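Local coordinates for protein peroxiredoxin (Akkermansia muciniphila, PDB 6KHX) that probably reduces hydrogen peroxide and other peroxides as a typical 2-Cys peroxiredoxin, an antioxidant enzyme of the AhpC/TSA family with a thioredoxin-like fold, at residues Y41-D44 against F45-V48; V102-I105 against N106-S110. One frame throughout, in Å; residues are numbered along the deposited sequence.

Interaction 1: residues Y41-D44 against F45-V48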
loop_
_atom_site.group_PDB
_atom_site.type_symbol
_atom_site.label_atom_id
_atom_site.label_comp_id
_atom_site.label_asym_id
_atom_site.label_seq_id
_atom_site.Cartn_x
_atom_site.Cartn_y
_atom_site.Cartn_z
ATOM N N TYR B 41 1.749 18.469 37.303
ATOM C CA TYR B 41 2.829 19.436 37.430
ATOM C C TYR B 41 4.093 18.843 36.825
ATOM O O TYR B 41 4.228 17.618 36.739
ATOM C CB TYR B 41 3.074 19.817 38.899
ATOM C CG TYR B 41 3.524 18.670 39.769
ATOM C CD1 TYR B 41 2.603 17.782 40.314
ATOM C CD2 TYR B 41 4.870 18.478 40.056
ATOM C CE1 TYR B 41 3.007 16.731 41.115
ATOM C CE2 TYR B 41 5.287 17.435 40.856
ATOM C CZ TYR B 41 4.355 16.563 41.385
ATOM O OH TYR B 41 4.772 15.516 42.183
ATOM N N PRO B 42 5.060 19.692 36.409
ATOM C CA PRO B 42 6.206 19.185 35.630
ATOM C C PRO B 42 7.266 18.399 36.390
ATOM O O PRO B 42 7.645 17.310 35.945
ATOM C CB PRO B 42 6.811 20.463 35.028
ATOM C CG PRO B 42 6.337 21.568 35.901
ATOM C CD PRO B 42 4.977 21.163 36.369
ATOM N N LYS B 43 7.775 18.917 37.506
ATOM C CA LYS B 43 8.964 18.326 38.111
ATOM C C LYS B 43 8.909 18.410 39.631
ATOM O O LYS B 43 8.609 19.474 40.184
ATOM C CB LYS B 43 10.222 19.047 37.616
ATOM C CG LYS B 43 10.784 18.559 36.296
ATOM C CD LYS B 43 11.989 19.396 35.905
ATOM C CE LYS B 43 12.297 19.267 34.432
ATOM N NZ LYS B 43 13.343 20.230 34.012
ATOM N N ASP B 44 9.221 17.297 40.296
ATOM C CA ASP B 44 9.486 17.318 41.728
ATOM C C ASP B 44 10.711 18.179 42.024
ATOM O O ASP B 44 11.615 18.312 41.197
ATOM C CB ASP B 44 9.721 15.898 42.265
ATOM C CG ASP B 44 8.444 15.080 42.385
ATOM O OD1 ASP B 44 7.352 15.603 42.089
ATOM O OD2 ASP B 44 8.539 13.905 42.796
ATOM N N PHE B 45 10.733 18.757 43.230
ATOM C CA PHE B 45 11.849 19.572 43.731
ATOM C C PHE B 45 12.046 20.849 42.922
ATOM O O PHE B 45 13.173 21.316 42.755
ATOM C CB PHE B 45 13.165 18.788 43.787
ATOM C CG PHE B 45 13.102 17.569 44.645
ATOM C CD1 PHE B 45 13.174 17.675 46.022
ATOM C CD2 PHE B 45 12.980 16.312 44.078
ATOM C CE1 PHE B 45 13.119 16.546 46.821
ATOM C CE2 PHE B 45 12.926 15.181 44.872
ATOM C CZ PHE B 45 12.995 15.299 46.245
ATOM N N THR B 46 10.970 21.420 42.390
ATOM C CA THR B 46 11.096 22.711 41.722
ATOM C C THR B 46 10.401 23.789 42.550
ATOM O O THR B 46 10.513 23.788 43.780
ATOM C CB THR B 46 10.563 22.660 40.280
ATOM O OG1 THR B 46 9.282 22.020 40.239
ATOM C CG2 THR B 46 11.530 21.898 39.390
ATOM N N PHE B 47 9.695 24.715 41.895
ATOM C CA PHE B 47 9.353 25.998 42.508
ATOM C C PHE B 47 7.849 26.193 42.668
ATOM O O PHE B 47 7.362 26.209 43.800
ATOM C CB PHE B 47 9.990 27.110 41.673
ATOM C CG PHE B 47 11.372 26.769 41.179
ATOM C CD1 PHE B 47 12.339 26.280 42.049
ATOM C CD2 PHE B 47 11.694 26.903 39.834
ATOM C CE1 PHE B 47 13.602 25.945 41.585
ATOM C CE2 PHE B 47 12.958 26.577 39.366
ATOM C CZ PHE B 47 13.914 26.098 40.240
ATOM N N VAL B 48 7.096 26.361 41.575
ATOM C CA VAL B 48 5.647 26.539 41.684
ATOM C C VAL B 48 4.978 25.240 42.111
ATOM O O VAL B 48 3.987 25.242 42.861
ATOM C CB VAL B 48 5.069 27.045 40.351
ATOM C CG1 VAL B 48 3.554 27.213 40.450
ATOM C CG2 VAL B 48 5.713 28.348 39.957
#
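The hydroxyl OG1 of T46 donates a hydrogen bond to the carbonyl O of K43, at 2.6 Å. It approaches with a C=O...donor angle of 141° and is tilted 30° from the carbonyl plane. The T46 methyl CG2 lies anti to its own carbonyl carbon (chi1 47° for OG1). T46 CG2 touches K43 CB at 3.6 Å, beside the hydrogen bond. Beyond CG the K43 chain runs out extended, and its NZ forms salt bridges with E133 and with E78 of the third subunit.

At the bend, the F45 ring lies obliquely by D44, with F45 CD2 3.8 Å from D44 CB. The same ring meets W84. D44 OD1 takes the hydroxyl of Y41 at 2.6 Å, Y41 OH to D44 OD1, on its syn lone pair. D44 OD2 is bonded to H81, so both carboxylate oxygens have partners and the group's rotation is restrained.

P42, T46 and C49 fit the PxxxTxxC motif of peroxiredoxins, in which the cysteine is the peroxidatic one. The bond from T46 OG1 to K43 O ties the threonine side chain to a backbone carbonyl three residues earlier in the probable active-site loop, and would help fix the direction of the hydroxyl.

Interaction 2: residues V102-I105 against N106-S110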
loop_
_atom_site.group_PDB
_atom_site.type_symbol
_atom_site.label_atom_id
_atom_site.label_comp_id
_atom_site.label_asym_id
_atom_site.label_seq_id
_atom_site.Cartn_x
_atom_site.Cartn_y
_atom_site.Cartn_z
ATOM N N VAL B 102 0.510 10.604 42.094
ATOM C CA VAL B 102 0.728 9.503 41.164
ATOM C C VAL B 102 2.061 9.683 40.455
ATOM O O VAL B 102 2.442 10.798 40.079
ATOM C CB VAL B 102 -0.430 9.433 40.152
ATOM C CG1 VAL B 102 -0.190 8.326 39.122
ATOM C CG2 VAL B 102 -1.736 9.232 40.874
ATOM N N SER B 103 2.762 8.576 40.232
ATOM C CA SER B 103 3.992 8.578 39.451
ATOM C C SER B 103 3.673 8.142 38.021
ATOM O O SER B 103 3.448 6.955 37.765
ATOM C CB SER B 103 5.032 7.660 40.088
ATOM O OG SER B 103 6.130 7.456 39.215
ATOM N N ASP B 104 3.672 9.098 37.090
ATOM C CA ASP B 104 3.486 8.807 35.665
ATOM C C ASP B 104 4.840 8.503 35.023
ATOM O O ASP B 104 5.305 9.178 34.105
ATOM C CB ASP B 104 2.794 9.977 34.970
ATOM C CG ASP B 104 2.511 9.710 33.491
ATOM O OD1 ASP B 104 2.477 8.533 33.070
ATOM O OD2 ASP B 104 2.339 10.689 32.737
ATOM N N ILE B 105 5.457 7.433 35.527
ATOM C CA ILE B 105 6.862 7.163 35.237
ATOM C C ILE B 105 7.085 6.846 33.762
ATOM O O ILE B 105 8.176 7.090 33.231
ATOM C CB ILE B 105 7.364 6.030 36.148
ATOM C CG1 ILE B 105 8.892 5.954 36.143
ATOM C CG2 ILE B 105 6.746 4.699 35.745
ATOM C CD1 ILE B 105 9.459 5.285 37.382
ATOM N N ASN B 106 6.071 6.323 33.068
ATOM C CA ASN B 106 6.174 6.016 31.646
ATOM C C ASN B 106 5.701 7.154 30.754
ATOM O O ASN B 106 5.819 7.046 29.527
ATOM C CB ASN B 106 5.361 4.762 31.313
ATOM C CG ASN B 106 5.933 3.515 31.934
ATOM O OD1 ASN B 106 7.140 3.412 32.154
ATOM N ND2 ASN B 106 5.068 2.557 32.232
ATOM N N LYS B 107 5.184 8.238 31.336
ATOM C CA LYS B 107 4.635 9.394 30.631
ATOM C C LYS B 107 3.370 9.067 29.845
ATOM O O LYS B 107 2.904 9.906 29.063
ATOM C CB LYS B 107 5.663 10.035 29.688
ATOM C CG LYS B 107 7.004 10.280 30.344
ATOM C CD LYS B 107 7.934 11.041 29.435
ATOM C CE LYS B 107 9.323 11.100 30.024
ATOM N NZ LYS B 107 9.380 11.972 31.228
ATOM N N THR B 108 2.795 7.875 30.026
ATOM C CA THR B 108 1.595 7.520 29.274
ATOM C C THR B 108 0.357 8.253 29.791
ATOM O O THR B 108 -0.542 8.565 29.004
ATOM C CB THR B 108 1.370 6.002 29.306
ATOM O OG1 THR B 108 1.294 5.549 30.659
ATOM C CG2 THR B 108 2.507 5.265 28.605
ATOM N N ILE B 109 0.281 8.530 31.098
ATOM C CA ILE B 109 -0.872 9.252 31.631
ATOM C C ILE B 109 -0.887 10.679 31.100
ATOM O O ILE B 109 -1.916 11.180 30.624
ATOM C CB ILE B 109 -0.862 9.233 33.169
ATOM C CG1 ILE B 109 -0.715 7.809 33.692
ATOM C CG2 ILE B 109 -2.144 9.838 33.704
ATOM C CD1 ILE B 109 -0.544 7.750 35.195
ATOM N N SER B 110 0.261 11.354 31.179
ATOM C CA SER B 110 0.362 12.715 30.669
ATOM C C SER B 110 0.049 12.760 29.181
ATOM O O SER B 110 -0.575 13.713 28.700
ATOM C CB SER B 110 1.759 13.272 30.950
ATOM O OG SER B 110 2.069 13.190 32.333
HETATM O O HOH W 1 3.421 6.026 33.691
HETATM O O HOH W 2 9.240 10.075 32.989
#
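This contact is the turn that joins strand 101-103 to helix 108-112, in the thioredoxin-like part of the fold. D104 opens the turn, and its side chain faces the first turn of the helix. D104 to K107 form a type I beta turn, closed by K107 N to D104 O at 2.9 Å. K107 holds the N-cap position, but the amides of I109 and S110 are met by the D104 carboxylate.

CG of D104 lies anti to the backbone N (chi1 -177°), which carries the carboxylate across to I109 and S110. D104 OD1 accepts I109 N at 3.0 Å, from above the carboxylate plane (38° out of it). D104 OD2 is gripped twice by S110. S110 N comes to D104 OD2 from above the plane at 2.7 Å. S110 OG meets D104 OD2 nearly along the C-O axis at 2.5 Å. A water donates to D104 OD1 and accepts from N106 N, so it bridges the carboxylate to the turn.

The side chain of I109 slides past that of D104 in the opposite direction, with I109 CG1 3.3 Å from D104 OD1. I109 CD1 reaches V102 CG1 at 4.0 Å, and these two side chains cross at about a right angle.

The turn also meets the third subunit. The N106 amide group bonds backbone atoms of L134 and G132 of the third subunit. K107 NZ reaches L134 O of its own chain and a second water, and the K107 side chain lies about 5 Å from a bound calcium ion.

The buried D104 carboxylate thus has three protein donors and a water. The amides and the positive end of the helix dipole would probably favour its charged form.

Overall arrangement
Interaction 1 is a loop between strand 35-40 and helix 48-58; interaction 2 spans the end of strand 101-103, a turn and the start of helix 108-112. Both strands belong to one sheet. All four touching residues of interaction 1 are buried. Interaction 2 is buried at D104, I109 and S110 but partly exposed at I105, N106 and T108. H81 links them: its ND1 bonds D44, and its NE2 bonds the V102 carbonyl. In 41-48 a threonine hydroxyl holds a backbone carbonyl near the probable active site. In 102-110 one carboxylate gathers the amides of a helix start. Both meet the third subunit, interaction 1 through K43 and E78 of that subunit, interaction 2 through the N106 amide.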